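Local atomic coordinates of tartronate semialdehyde reductase (Salmonella typhimurium, PDB entry 1VPD), a protein that probably catalyses the NAD(P)H-dependent reduction of tartronate semialdehyde to D-glycerate, the last step in converting galactarate to D-glycerate. Residues A177-V182 and D239-D244; N23-G28 and I45-E50; G84-A89 and K114-E119; A192-T197 and C287-L292; L104-I109 and A170-K175. One frame throughout, in Å; residues are numbered along the deposited sequence. Where two conformers were deposited one is given.

Contact 1: A177-V182 and D239-D244; sequences ANQVIV and DLHIKD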
# COMPACT_ATOMS: atom_id res chain seq x y z
N ALA A 177 1.08 -6.05 10.11
CA ALA A 177 -0.13 -6.63 10.71
C ALA A 177 -1.32 -6.50 9.77
O ALA A 177 -2.10 -7.44 9.57
CB ALA A 177 -0.42 -5.96 12.03
N ASN A 178 -1.47 -5.33 9.16
CA ASN A 178 -2.53 -5.09 8.19
C ASN A 178 -2.49 -6.08 7.04
O ASN A 178 -3.51 -6.64 6.65
CB ASN A 178 -2.39 -3.66 7.64
CG ASN A 178 -3.57 -3.22 6.81
OD1 ASN A 178 -3.68 -3.55 5.59
ND2 ASN A 178 -4.44 -2.45 7.42
N GLN A 179 -1.29 -6.31 6.51
CA GLN A 179 -1.13 -7.13 5.32
C GLN A 179 -1.27 -8.61 5.62
O GLN A 179 -1.67 -9.37 4.76
CB GLN A 179 0.22 -6.85 4.66
CG GLN A 179 0.30 -5.44 4.01
CD GLN A 179 -0.84 -5.16 3.06
OE1 GLN A 179 -1.94 -4.79 3.49
NE2 GLN A 179 -0.60 -5.35 1.77
N VAL A 180 -0.95 -9.01 6.85
CA VAL A 180 -1.27 -10.35 7.33
C VAL A 180 -2.78 -10.53 7.28
O VAL A 180 -3.28 -11.52 6.73
CB VAL A 180 -0.73 -10.57 8.78
CG1 VAL A 180 -1.37 -11.80 9.44
CG2 VAL A 180 0.79 -10.68 8.76
N ILE A 181 -3.52 -9.58 7.85
CA ILE A 181 -4.98 -9.71 7.86
C ILE A 181 -5.55 -9.72 6.44
O ILE A 181 -6.42 -10.53 6.13
CB ILE A 181 -5.63 -8.61 8.73
CG1 ILE A 181 -5.41 -8.95 10.20
CG2 ILE A 181 -7.12 -8.53 8.43
CD1 ILE A 181 -5.60 -7.74 11.13
N VAL A 182 -5.10 -8.82 5.58
CA VAL A 182 -5.67 -8.76 4.25
C VAL A 182 -5.44 -10.07 3.49
O VAL A 182 -6.36 -10.61 2.87
CB VAL A 182 -5.15 -7.54 3.47
CG1 VAL A 182 -5.64 -7.57 2.03
CG2 VAL A 182 -5.60 -6.24 4.14
N ASP A 239 2.58 -9.98 -6.56
CA ASP A 239 4.00 -9.80 -6.34
C ASP A 239 4.33 -8.80 -5.23
O ASP A 239 5.32 -8.99 -4.50
CB ASP A 239 4.75 -9.47 -7.64
CG ASP A 239 4.97 -10.67 -8.52
OD1 ASP A 239 4.92 -11.83 -8.02
OD2 ASP A 239 5.19 -10.55 -9.74
N LEU A 240 3.53 -7.73 -5.11
CA LEU A 240 3.68 -6.78 -4.02
C LEU A 240 3.25 -7.36 -2.68
O LEU A 240 3.90 -7.12 -1.67
CB LEU A 240 2.93 -5.48 -4.30
CG LEU A 240 3.48 -4.69 -5.49
CD1 LEU A 240 2.54 -3.53 -5.79
CD2 LEU A 240 4.89 -4.21 -5.20
N HIS A 241 2.18 -8.15 -2.66
CA HIS A 241 1.74 -8.77 -1.42
C HIS A 241 2.77 -9.79 -0.94
O HIS A 241 2.99 -9.91 0.26
CB HIS A 241 0.33 -9.36 -1.51
CG HIS A 241 -0.43 -9.25 -0.23
ND1 HIS A 241 -1.79 -9.11 -0.18
CD2 HIS A 241 0.00 -9.28 1.06
CE1 HIS A 241 -2.18 -9.03 1.09
NE2 HIS A 241 -1.11 -9.14 1.87
N ILE A 242 3.45 -10.48 -1.87
CA ILE A 242 4.55 -11.37 -1.52
C ILE A 242 5.64 -10.62 -0.76
O ILE A 242 6.13 -11.10 0.26
CB ILE A 242 5.13 -12.09 -2.79
CG1 ILE A 242 4.16 -13.18 -3.25
CG2 ILE A 242 6.51 -12.67 -2.49
CD1 ILE A 242 4.48 -13.80 -4.61
N LYS A 243 6.01 -9.45 -1.26
CA LYS A 243 7.02 -8.61 -0.59
C LYS A 243 6.57 -8.23 0.82
O LYS A 243 7.37 -8.31 1.77
CB LYS A 243 7.33 -7.38 -1.46
CG LYS A 243 8.14 -6.26 -0.80
CD LYS A 243 7.27 -5.22 -0.12
CE LYS A 243 6.28 -4.52 -1.06
NZ LYS A 243 5.51 -3.41 -0.37
N ASP A 244 5.30 -7.86 0.97
CA ASP A 244 4.78 -7.52 2.30
C ASP A 244 4.80 -8.74 3.23
O ASP A 244 5.17 -8.61 4.39
CB ASP A 244 3.35 -6.97 2.24
CG ASP A 244 3.27 -5.58 1.66
OD1 ASP A 244 4.29 -4.82 1.68
OD2 ASP A 244 2.21 -5.19 1.14
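Q179 of helix 170-198 meets H241 and D244 of helix 238-255 through both its backbone and its side chain. The segments 177-182 and 239-244 run at 127° to each other, their axes 10.3 Å apart at the closest. The buried, closely fitted part has two polar bonds. H241 donates from NE2 to Q179 O at 3.0 Å, nearly straight and with the acceptor close to the imidazole plane. The side chain of Q179 bends at CG and brings its amide over a face of the same ring, almost parallel to it, NE2 lying 3.8 Å above the plane. From there Q179 NE2 donates to D244 OD2 at 2.9 Å, on the anti side but tilted out of the carboxylate plane, which stands steeply against the amide. F236 borders Q179, H241 and D244. The packing is looser towards the partly exposed V182, where CG1 merely comes to 3.9 Å from H241 CE1 at the ring edge. D244 OD1 takes a salt bridge from K243 NZ at 2.8 Å, arriving from above the carboxylate plane, and K243 NZ also donates to S100 O. K243 and S100 are both predicted to bind NAD(+). Q179 OE1 is hydrogen-bonded to a bound tartrate and, weakly, to K175, the predicted active-site lysine. D244 is thus placed as a second-shell residue, consistent with it orienting the Q179 amide while pairing with K243.

Contact 2: N23-G28 and I45-E50; sequences NLLKAG and IAAGAE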
# COMPACT_ATOMS: atom_id res chain seq x y z
N ASN A 23 -6.53 13.65 -4.93
CA ASN A 23 -7.26 14.10 -3.78
C ASN A 23 -6.61 15.29 -3.07
O ASN A 23 -7.32 16.15 -2.54
CB ASN A 23 -7.55 12.95 -2.80
CG ASN A 23 -8.66 12.06 -3.31
OD1 ASN A 23 -9.58 12.55 -4.00
ND2 ASN A 23 -8.60 10.74 -3.01
N LEU A 24 -5.29 15.36 -3.06
CA LEU A 24 -4.59 16.50 -2.48
C LEU A 24 -4.87 17.74 -3.32
O LEU A 24 -5.09 18.82 -2.77
CB LEU A 24 -3.08 16.26 -2.39
CG LEU A 24 -2.58 15.25 -1.35
CD1 LEU A 24 -1.06 15.21 -1.34
CD2 LEU A 24 -3.13 15.51 0.04
N LEU A 25 -4.87 17.59 -4.63
CA LEU A 25 -5.14 18.73 -5.53
C LEU A 25 -6.55 19.27 -5.31
O LEU A 25 -6.75 20.47 -5.26
CB LEU A 25 -4.93 18.36 -6.99
CG LEU A 25 -3.48 18.10 -7.40
CD1 LEU A 25 -3.42 17.41 -8.73
CD2 LEU A 25 -2.66 19.38 -7.46
N LYS A 26 -7.51 18.36 -5.18
CA LYS A 26 -8.90 18.72 -4.89
C LYS A 26 -9.08 19.39 -3.55
O LYS A 26 -9.96 20.22 -3.39
CB LYS A 26 -9.79 17.48 -4.93
CG LYS A 26 -10.08 16.99 -6.32
CD LYS A 26 -11.38 16.19 -6.35
CE LYS A 26 -11.15 14.86 -6.97
NZ LYS A 26 -10.55 14.93 -8.34
N ALA A 27 -8.24 19.03 -2.58
CA ALA A 27 -8.27 19.66 -1.27
C ALA A 27 -7.56 21.02 -1.24
O ALA A 27 -7.49 21.65 -0.19
CB ALA A 27 -7.64 18.73 -0.22
N GLY A 28 -6.98 21.43 -2.36
CA GLY A 28 -6.38 22.76 -2.49
C GLY A 28 -4.87 22.85 -2.30
O GLY A 28 -4.32 23.95 -2.25
N ILE A 45 -0.48 16.43 -13.84
CA ILE A 45 -0.35 17.86 -14.19
C ILE A 45 -1.64 18.36 -14.81
O ILE A 45 -2.04 19.48 -14.57
CB ILE A 45 0.75 18.02 -15.29
CG1 ILE A 45 2.15 17.89 -14.71
CG2 ILE A 45 0.61 19.37 -16.04
CD1 ILE A 45 3.23 17.81 -15.78
N ALA A 46 -2.33 17.53 -15.58
CA ALA A 46 -3.62 17.93 -16.16
C ALA A 46 -4.65 18.22 -15.07
O ALA A 46 -5.54 19.04 -15.27
CB ALA A 46 -4.11 16.88 -17.15
N ALA A 47 -4.52 17.60 -13.89
CA ALA A 47 -5.38 17.90 -12.74
C ALA A 47 -4.92 19.09 -11.91
O ALA A 47 -5.57 19.44 -10.93
CB ALA A 47 -5.53 16.66 -11.82
N GLY A 48 -3.79 19.68 -12.25
CA GLY A 48 -3.34 20.90 -11.59
C GLY A 48 -1.93 20.90 -11.00
O GLY A 48 -1.46 21.95 -10.53
N ALA A 49 -1.23 19.76 -11.03
CA ALA A 49 0.11 19.71 -10.45
C ALA A 49 1.15 20.37 -11.33
O ALA A 49 0.99 20.48 -12.54
CB ALA A 49 0.52 18.26 -10.20
N GLU A 50 2.25 20.78 -10.69
CA GLU A 50 3.50 21.00 -11.39
C GLU A 50 4.39 19.77 -11.31
O GLU A 50 4.03 18.78 -10.66
CB GLU A 50 4.22 22.20 -10.79
CG GLU A 50 3.42 23.48 -10.93
CD GLU A 50 4.21 24.68 -10.53
OE1 GLU A 50 4.57 24.74 -9.33
OE2 GLU A 50 4.48 25.52 -11.43
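L25, on the last turn of helix 17-26, faces G48 just beyond helix 38-46, with their CA atoms 6.7 Å apart. Both helices finish in a Schellman motif. On one side G28 N bonds back to L25 O, and on the other G48 N bonds to I45 O at 2.9 Å. G28 and G48 each take a positive phi, 127° for G48, and there a CB would press on the preceding carbonyl oxygen. The turn at G48 swings the chain from the helix towards strand 50-51, so that A47, G48 and A49 pass in sequence before L25. In fold terms these are neighbouring units of the Rossmann-type NAD domain, in which helices 17-26 and 38-46 lead into the parallel strands 30-34 and 50-51. The contact itself is the two branches of L25. CD1 lies 3.8 Å from A47 CB and 4.3 Å from A49 CB, and it also approaches A47 O at 3.7 Å. CD2 instead lies against the peptide that joins G48 to A49, 3.9 Å from A49 N. L25 also touches L31 and V44, while A49 rests on V33 and V44; A47 and G48 form the exposed margin.

Contact 3: G84-A89 and K114-E119; sequences GIIEGA and KAKGVE
An extended I86 and a folded K116 meet through I86 CG1 and K116 CG. I86 has CG1 trans to the backbone N (chi1 -161°) and CD1 continuing towards K116, whereas K116 is bent at both chi2 (-84°) and chi3 (-75°). The contact belongs to the Rossmann-type NAD domain. It joins the short, weakly bonded helix at about 85-88, which precedes strand 94-97, to the turn that ends helix 103-114 and leads into strand 119-126. Helix 103-114 is thus the connection of a beta-alpha-beta crossover between two neighbouring parallel strands, and the contact lies at one end of it. The two side chains cross at about a right angle. I86 CG1 is 3.8 Å from K116 CG, with I86 CD1 at 3.9 Å from the same atom, so the first methylenes of the lysine pack across the isoleucine branch. The double bend then carries K116 CE back over the helix, to 3.7 Å from I86 O. Deeper in, A89 CB touches V118 CG2 at 3.6 Å, a closely fitted apolar pair. L113, from the crossover helix, borders both I86 and V118. The chain makes a type I turn from K114 to G117, and G117, with positive phi in a Schellman motif, bonds back from N to K114 O. G117 also makes a backbone hydrogen bond with G92, which ties the turn to the approach to strand 94-97. No hydrogen bond joins the segments directly; a single water spans them, donating at 2.7 Å to A89 O and at 2.7 Å to K116 O.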
# COMPACT_ATOMS: atom_id res chain seq x y z
N GLY A 84 18.67 12.44 -5.59
CA GLY A 84 17.61 12.09 -4.67
C GLY A 84 17.23 13.23 -3.75
O GLY A 84 17.85 14.29 -3.76
N ILE A 85 16.21 12.99 -2.93
CA ILE A 85 15.69 13.98 -2.01
C ILE A 85 16.80 14.58 -1.15
O ILE A 85 16.85 15.80 -0.96
CB ILE A 85 14.60 13.35 -1.11
CG1 ILE A 85 13.37 13.01 -1.95
CG2 ILE A 85 14.22 14.29 0.04
CD1 ILE A 85 12.31 12.19 -1.21
N ILE A 86 17.70 13.74 -0.66
CA ILE A 86 18.71 14.17 0.28
C ILE A 86 19.66 15.21 -0.33
O ILE A 86 20.22 16.02 0.40
CB ILE A 86 19.49 12.96 0.85
CG1 ILE A 86 20.21 13.36 2.15
CG2 ILE A 86 20.46 12.38 -0.17
CD1 ILE A 86 20.75 12.15 2.92
N GLU A 87 19.82 15.19 -1.65
CA GLU A 87 20.71 16.14 -2.34
C GLU A 87 20.07 17.52 -2.52
O GLU A 87 20.79 18.50 -2.80
CB GLU A 87 21.16 15.56 -3.69
CG GLU A 87 21.94 14.26 -3.56
CD GLU A 87 22.51 13.73 -4.87
OE1 GLU A 87 22.26 14.31 -5.94
OE2 GLU A 87 23.22 12.70 -4.84
N GLY A 88 18.74 17.62 -2.38
CA GLY A 88 18.05 18.89 -2.53
C GLY A 88 17.37 19.45 -1.29
O GLY A 88 16.94 20.61 -1.27
N ALA A 89 17.25 18.64 -0.25
CA ALA A 89 16.45 18.98 0.92
C ALA A 89 17.26 19.84 1.89
O ALA A 89 18.33 19.45 2.31
CB ALA A 89 15.99 17.71 1.64
N LYS A 114 18.19 12.06 8.81
CA LYS A 114 18.39 12.83 10.05
C LYS A 114 19.78 13.45 10.10
O LYS A 114 19.95 14.55 10.63
CB LYS A 114 18.15 11.97 11.29
CG LYS A 114 18.34 12.72 12.62
CD LYS A 114 17.85 11.90 13.81
CE LYS A 114 18.44 12.39 15.13
NZ LYS A 114 18.69 13.87 15.17
N ALA A 115 20.77 12.75 9.55
CA ALA A 115 22.14 13.25 9.51
C ALA A 115 22.25 14.55 8.70
O ALA A 115 23.15 15.35 8.93
CB ALA A 115 23.06 12.21 8.94
N LYS A 116 21.34 14.74 7.74
CA LYS A 116 21.24 15.98 6.98
C LYS A 116 20.17 16.97 7.47
O LYS A 116 19.94 18.01 6.84
CB LYS A 116 21.01 15.64 5.51
CG LYS A 116 22.27 15.15 4.82
CD LYS A 116 23.14 16.32 4.33
CE LYS A 116 22.55 16.99 3.09
NZ LYS A 116 23.58 17.69 2.26
N GLY A 117 19.52 16.67 8.59
CA GLY A 117 18.48 17.52 9.14
C GLY A 117 17.11 17.35 8.54
O GLY A 117 16.23 18.19 8.75
N VAL A 118 16.91 16.26 7.80
CA VAL A 118 15.63 15.97 7.18
C VAL A 118 14.84 15.01 8.08
O VAL A 118 15.37 13.98 8.50
CB VAL A 118 15.85 15.37 5.78
CG1 VAL A 118 14.55 15.03 5.11
CG2 VAL A 118 16.69 16.36 4.93
N GLU A 119 13.59 15.35 8.36
CA GLU A 119 12.69 14.59 9.23
C GLU A 119 11.94 13.57 8.39
O GLU A 119 11.86 13.71 7.18
CB GLU A 119 11.66 15.50 9.86
CG GLU A 119 12.22 16.75 10.53
CD GLU A 119 12.65 16.55 11.95
OE1 GLU A 119 12.70 15.39 12.44
OE2 GLU A 119 12.96 17.59 12.57
O HOH W 1 19.92 19.25 4.47

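Contact 4: A192-T197 and C287-L292; sequences ALTLAT and CYYEKL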
# COMPACT_ATOMS: atom_id res chain seq x y z
N ALA A 192 -13.51 -20.71 1.70
CA ALA A 192 -14.91 -20.89 2.02
C ALA A 192 -15.83 -20.92 0.79
O ALA A 192 -16.72 -21.76 0.69
CB ALA A 192 -15.36 -19.82 2.98
N LEU A 193 -15.63 -19.98 -0.13
CA LEU A 193 -16.45 -19.93 -1.35
C LEU A 193 -16.19 -21.14 -2.24
O LEU A 193 -17.13 -21.69 -2.82
CB LEU A 193 -16.24 -18.61 -2.13
CG LEU A 193 -16.74 -17.35 -1.44
CD1 LEU A 193 -16.50 -16.15 -2.35
CD2 LEU A 193 -18.22 -17.41 -1.07
N THR A 194 -14.95 -21.60 -2.33
CA THR A 194 -14.63 -22.79 -3.11
C THR A 194 -15.25 -24.03 -2.48
O THR A 194 -15.80 -24.87 -3.18
CB THR A 194 -13.10 -22.95 -3.22
OG1 THR A 194 -12.54 -21.83 -3.91
CG2 THR A 194 -12.73 -24.15 -4.06
N LEU A 195 -15.22 -24.14 -1.15
CA LEU A 195 -15.91 -25.22 -0.45
C LEU A 195 -17.41 -25.26 -0.81
O LEU A 195 -17.92 -26.31 -1.20
CB LEU A 195 -15.73 -25.10 1.07
CG LEU A 195 -16.58 -26.06 1.91
CD1 LEU A 195 -16.21 -27.51 1.61
CD2 LEU A 195 -16.42 -25.76 3.41
N ALA A 196 -18.09 -24.13 -0.69
CA ALA A 196 -19.53 -24.08 -0.90
C ALA A 196 -19.87 -24.42 -2.36
O ALA A 196 -20.79 -25.18 -2.63
CB ALA A 196 -20.08 -22.75 -0.54
N THR A 197 -19.08 -23.89 -3.29
CA THR A 197 -19.26 -24.15 -4.72
C THR A 197 -19.07 -25.62 -5.02
O THR A 197 -19.87 -26.22 -5.75
CB THR A 197 -18.27 -23.33 -5.54
OG1 THR A 197 -18.41 -21.93 -5.24
CG2 THR A 197 -18.60 -23.45 -7.03
N CYS A 287 -7.85 -18.21 -7.28
CA CYS A 287 -7.46 -19.12 -8.36
C CYS A 287 -6.61 -20.29 -7.87
O CYS A 287 -6.67 -21.38 -8.43
CB CYS A 287 -6.78 -18.36 -9.50
SG CYS A 287 -7.70 -16.93 -10.10
N TYR A 288 -5.83 -20.08 -6.80
CA TYR A 288 -5.09 -21.16 -6.18
C TYR A 288 -6.05 -22.25 -5.70
O TYR A 288 -5.87 -23.44 -5.99
CB TYR A 288 -4.24 -20.62 -5.01
CG TYR A 288 -3.53 -21.68 -4.22
CD1 TYR A 288 -2.27 -22.14 -4.60
CD2 TYR A 288 -4.09 -22.24 -3.08
CE1 TYR A 288 -1.60 -23.13 -3.88
CE2 TYR A 288 -3.44 -23.24 -2.36
CZ TYR A 288 -2.19 -23.68 -2.77
OH TYR A 288 -1.53 -24.64 -2.06
N TYR A 289 -7.06 -21.84 -4.96
CA TYR A 289 -8.06 -22.77 -4.47
C TYR A 289 -8.87 -23.40 -5.61
O TYR A 289 -9.17 -24.59 -5.56
CB TYR A 289 -9.00 -22.05 -3.53
CG TYR A 289 -8.42 -21.81 -2.16
CD1 TYR A 289 -8.56 -22.76 -1.15
CD2 TYR A 289 -7.71 -20.66 -1.87
CE1 TYR A 289 -8.02 -22.56 0.10
CE2 TYR A 289 -7.17 -20.43 -0.60
CZ TYR A 289 -7.34 -21.38 0.38
OH TYR A 289 -6.83 -21.16 1.64
N GLU A 290 -9.22 -22.61 -6.62
CA GLU A 290 -9.97 -23.14 -7.76
C GLU A 290 -9.20 -24.26 -8.45
O GLU A 290 -9.77 -25.27 -8.87
CB GLU A 290 -10.25 -22.02 -8.77
CG GLU A 290 -11.25 -21.00 -8.27
CD GLU A 290 -11.47 -19.84 -9.22
OE1 GLU A 290 -10.55 -19.49 -10.00
OE2 GLU A 290 -12.58 -19.28 -9.16
N LYS A 291 -7.90 -24.07 -8.59
CA LYS A 291 -7.07 -25.03 -9.29
C LYS A 291 -6.90 -26.31 -8.48
O LYS A 291 -6.93 -27.42 -9.03
CB LYS A 291 -5.74 -24.39 -9.66
CG LYS A 291 -5.93 -23.43 -10.84
CD LYS A 291 -4.69 -22.60 -11.20
CE LYS A 291 -5.01 -21.67 -12.38
NZ LYS A 291 -3.86 -20.82 -12.81
N LEU A 292 -6.77 -26.20 -7.16
CA LEU A 292 -6.62 -27.40 -6.34
C LEU A 292 -7.96 -28.15 -6.11
O LEU A 292 -7.98 -29.38 -6.06
CB LEU A 292 -5.97 -27.06 -4.99
CG LEU A 292 -4.44 -27.07 -4.92
CD1 LEU A 292 -3.82 -25.98 -5.75
CD2 LEU A 292 -4.01 -26.91 -3.45
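The Y289 ring lies obliquely to the hydroxyl of T194, and what touches the threonine is the root of the tyrosine side chain, Y289 CB lying 3.6 Å from T194 OG1. One face of the Y289 ring is met by its neighbour in sequence, with Y288 CD2 4.1 Å above the plane and displaced towards the rim. The Y289 ring leads away from helix 170-198 beyond CB, and its hydroxyl is hydrogen-bonded to E191, about one turn before T194. T194 and Y289 cross at about a right angle. With CG2 trans to the backbone N, T194 also sets that methyl 3.9 Å from Y289 O. T194 was modelled in two conformers, so these distances hold for one of them. In that conformer OG1 bonds to S190 O within its own helix, and no hydrogen bond crosses the contact. E290, which flanks T194, directs its carboxylate to V297 N and R230, while V295 and V297 of the C-terminal tail touch T194. M268 of helix 260-274 touches both Y288 and Y289. This is helix-on-helix packing in the all-helical C-terminal domain, where helix 285-293 lies against the distal end of the long helix 170-198, as in the beta-hydroxyacid dehydrogenases, the wider family to which the HIBADH-related enzymes belong.

Contact 5: L104-I109 and A170-K175; sequences LASREI and AGNVTK
S106 and N172 point their side chains at each other from two helices, S106 on helix 103-114 and N172 at the start of helix 170-198. The serine hydroxyl lies beside its own backbone N (chi1 -63°) and is directed at the amide nitrogen. N172 ND2 donates to S106 OG at 2.9 Å, but the N-H...O angle of 128° makes the bond a weak one. Apart from it the side chains hardly touch, S106 CB being 4.1 Å from N172 ND2. The stronger partner of the amide is at its other end, where N172 OD1 accepts a hydrogen bond from I101 N, which probably sets its rotation. The backbone N of N172 is held by D122, against which S106 also packs, and P103 and P124 border the asparagine. The contact joins the NAD domain to the helix that leads into the C-terminal domain. N172 has both ends of its amide engaged, the ND2 end only weakly, close to S100, a predicted NAD(+)-binding residue. Its amide thus bridges S106 and I101, consistent with it positioning the start of the helix that carries K175, the predicted active-site residue.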
# COMPACT_ATOMS: atom_id res chain seq x y z
N LEU A 104 12.74 -2.00 9.33
CA LEU A 104 14.18 -1.73 9.43
C LEU A 104 14.64 -0.74 8.37
O LEU A 104 15.48 0.12 8.62
CB LEU A 104 15.00 -3.01 9.31
CG LEU A 104 16.53 -2.83 9.15
CD1 LEU A 104 17.11 -2.26 10.42
CD2 LEU A 104 17.25 -4.13 8.76
N ALA A 105 14.09 -0.86 7.16
CA ALA A 105 14.43 0.07 6.09
C ALA A 105 13.94 1.49 6.38
O ALA A 105 14.68 2.46 6.13
CB ALA A 105 13.91 -0.41 4.75
N SER A 106 12.72 1.64 6.90
CA SER A 106 12.24 2.95 7.33
C SER A 106 13.22 3.58 8.31
O SER A 106 13.57 4.76 8.19
CB SER A 106 10.85 2.87 7.98
OG SER A 106 9.89 2.41 7.06
N ARG A 107 13.66 2.79 9.28
CA ARG A 107 14.58 3.30 10.31
C ARG A 107 15.94 3.69 9.73
O ARG A 107 16.50 4.74 10.09
CB ARG A 107 14.77 2.27 11.44
CG ARG A 107 13.54 2.04 12.31
CD ARG A 107 13.80 1.19 13.59
NE ARG A 107 14.34 -0.14 13.27
CZ ARG A 107 13.66 -1.29 13.21
NH1 ARG A 107 12.34 -1.33 13.45
NH2 ARG A 107 14.31 -2.41 12.90
N GLU A 108 16.45 2.88 8.81
CA GLU A 108 17.71 3.16 8.12
C GLU A 108 17.66 4.45 7.30
O GLU A 108 18.58 5.28 7.35
CB GLU A 108 18.08 2.01 7.18
CG GLU A 108 18.58 0.79 7.90
CD GLU A 108 18.82 -0.40 6.97
OE1 GLU A 108 18.17 -0.54 5.89
OE2 GLU A 108 19.67 -1.21 7.35
N ILE A 109 16.59 4.60 6.53
CA ILE A 109 16.41 5.77 5.68
C ILE A 109 16.22 7.00 6.58
O ILE A 109 16.78 8.07 6.32
CB ILE A 109 15.19 5.58 4.75
CG1 ILE A 109 15.46 4.44 3.76
CG2 ILE A 109 14.90 6.88 4.00
CD1 ILE A 109 14.22 3.89 3.11
N ALA A 170 7.02 2.22 13.14
CA ALA A 170 5.79 1.68 13.69
C ALA A 170 4.66 1.72 12.70
O ALA A 170 3.76 0.87 12.76
CB ALA A 170 5.38 2.39 15.00
N GLY A 171 4.69 2.66 11.77
CA GLY A 171 3.73 2.67 10.69
C GLY A 171 3.83 1.38 9.88
O GLY A 171 2.83 0.71 9.62
N ASN A 172 5.04 1.04 9.48
CA ASN A 172 5.26 -0.18 8.73
C ASN A 172 5.06 -1.44 9.54
O ASN A 172 4.57 -2.41 8.99
CB ASN A 172 6.58 -0.15 8.00
CG ASN A 172 6.45 0.61 6.67
OD1 ASN A 172 5.64 0.24 5.83
ND2 ASN A 172 7.17 1.71 6.54
N VAL A 173 5.34 -1.43 10.85
CA VAL A 173 4.98 -2.61 11.65
C VAL A 173 3.46 -2.79 11.61
O VAL A 173 2.97 -3.90 11.45
CB VAL A 173 5.48 -2.50 13.12
CG1 VAL A 173 4.89 -3.60 13.99
CG2 VAL A 173 6.96 -2.55 13.18
N THR A 174 2.72 -1.69 11.74
CA THR A 174 1.26 -1.73 11.72
C THR A 174 0.78 -2.22 10.35
O THR A 174 -0.15 -3.03 10.27
CB THR A 174 0.69 -0.35 12.08
OG1 THR A 174 1.14 0.03 13.39
CG2 THR A 174 -0.83 -0.37 12.17
N LYS A 175 1.44 -1.75 9.30
CA LYS A 175 1.13 -2.21 7.94
C LYS A 175 1.44 -3.71 7.74
O LYS A 175 0.72 -4.38 7.01
CB LYS A 175 1.84 -1.36 6.89
CG LYS A 175 1.56 -1.76 5.43
CD LYS A 175 0.08 -1.65 5.01
CE LYS A 175 -0.07 -1.75 3.50
NZ LYS A 175 -1.51 -1.88 3.07

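Contacts 1, 4 and 5 are strung along the long helix 170-198. Contact 5 joins its start to the NAD domain, contact 1 follows at once in sequence, their centres 14 Å apart, and contact 4 lies near its far end, its centre 21 Å from that of contact 1. Contact 5 holds the predicted active-site K175, and contact 1 supplies Q179 beside it; both bond to the tartrate, which may mark the substrate pocket. Contacts 2 and 3 belong to the NAD domain, about 14 Å apart at their nearest atoms. Contact 3 includes the end of helix 103-114, whose start lies in contact 5; their nearest atoms are about 5 Å apart. Contacts 3 and 4 lie on opposite sides of the chain's centre.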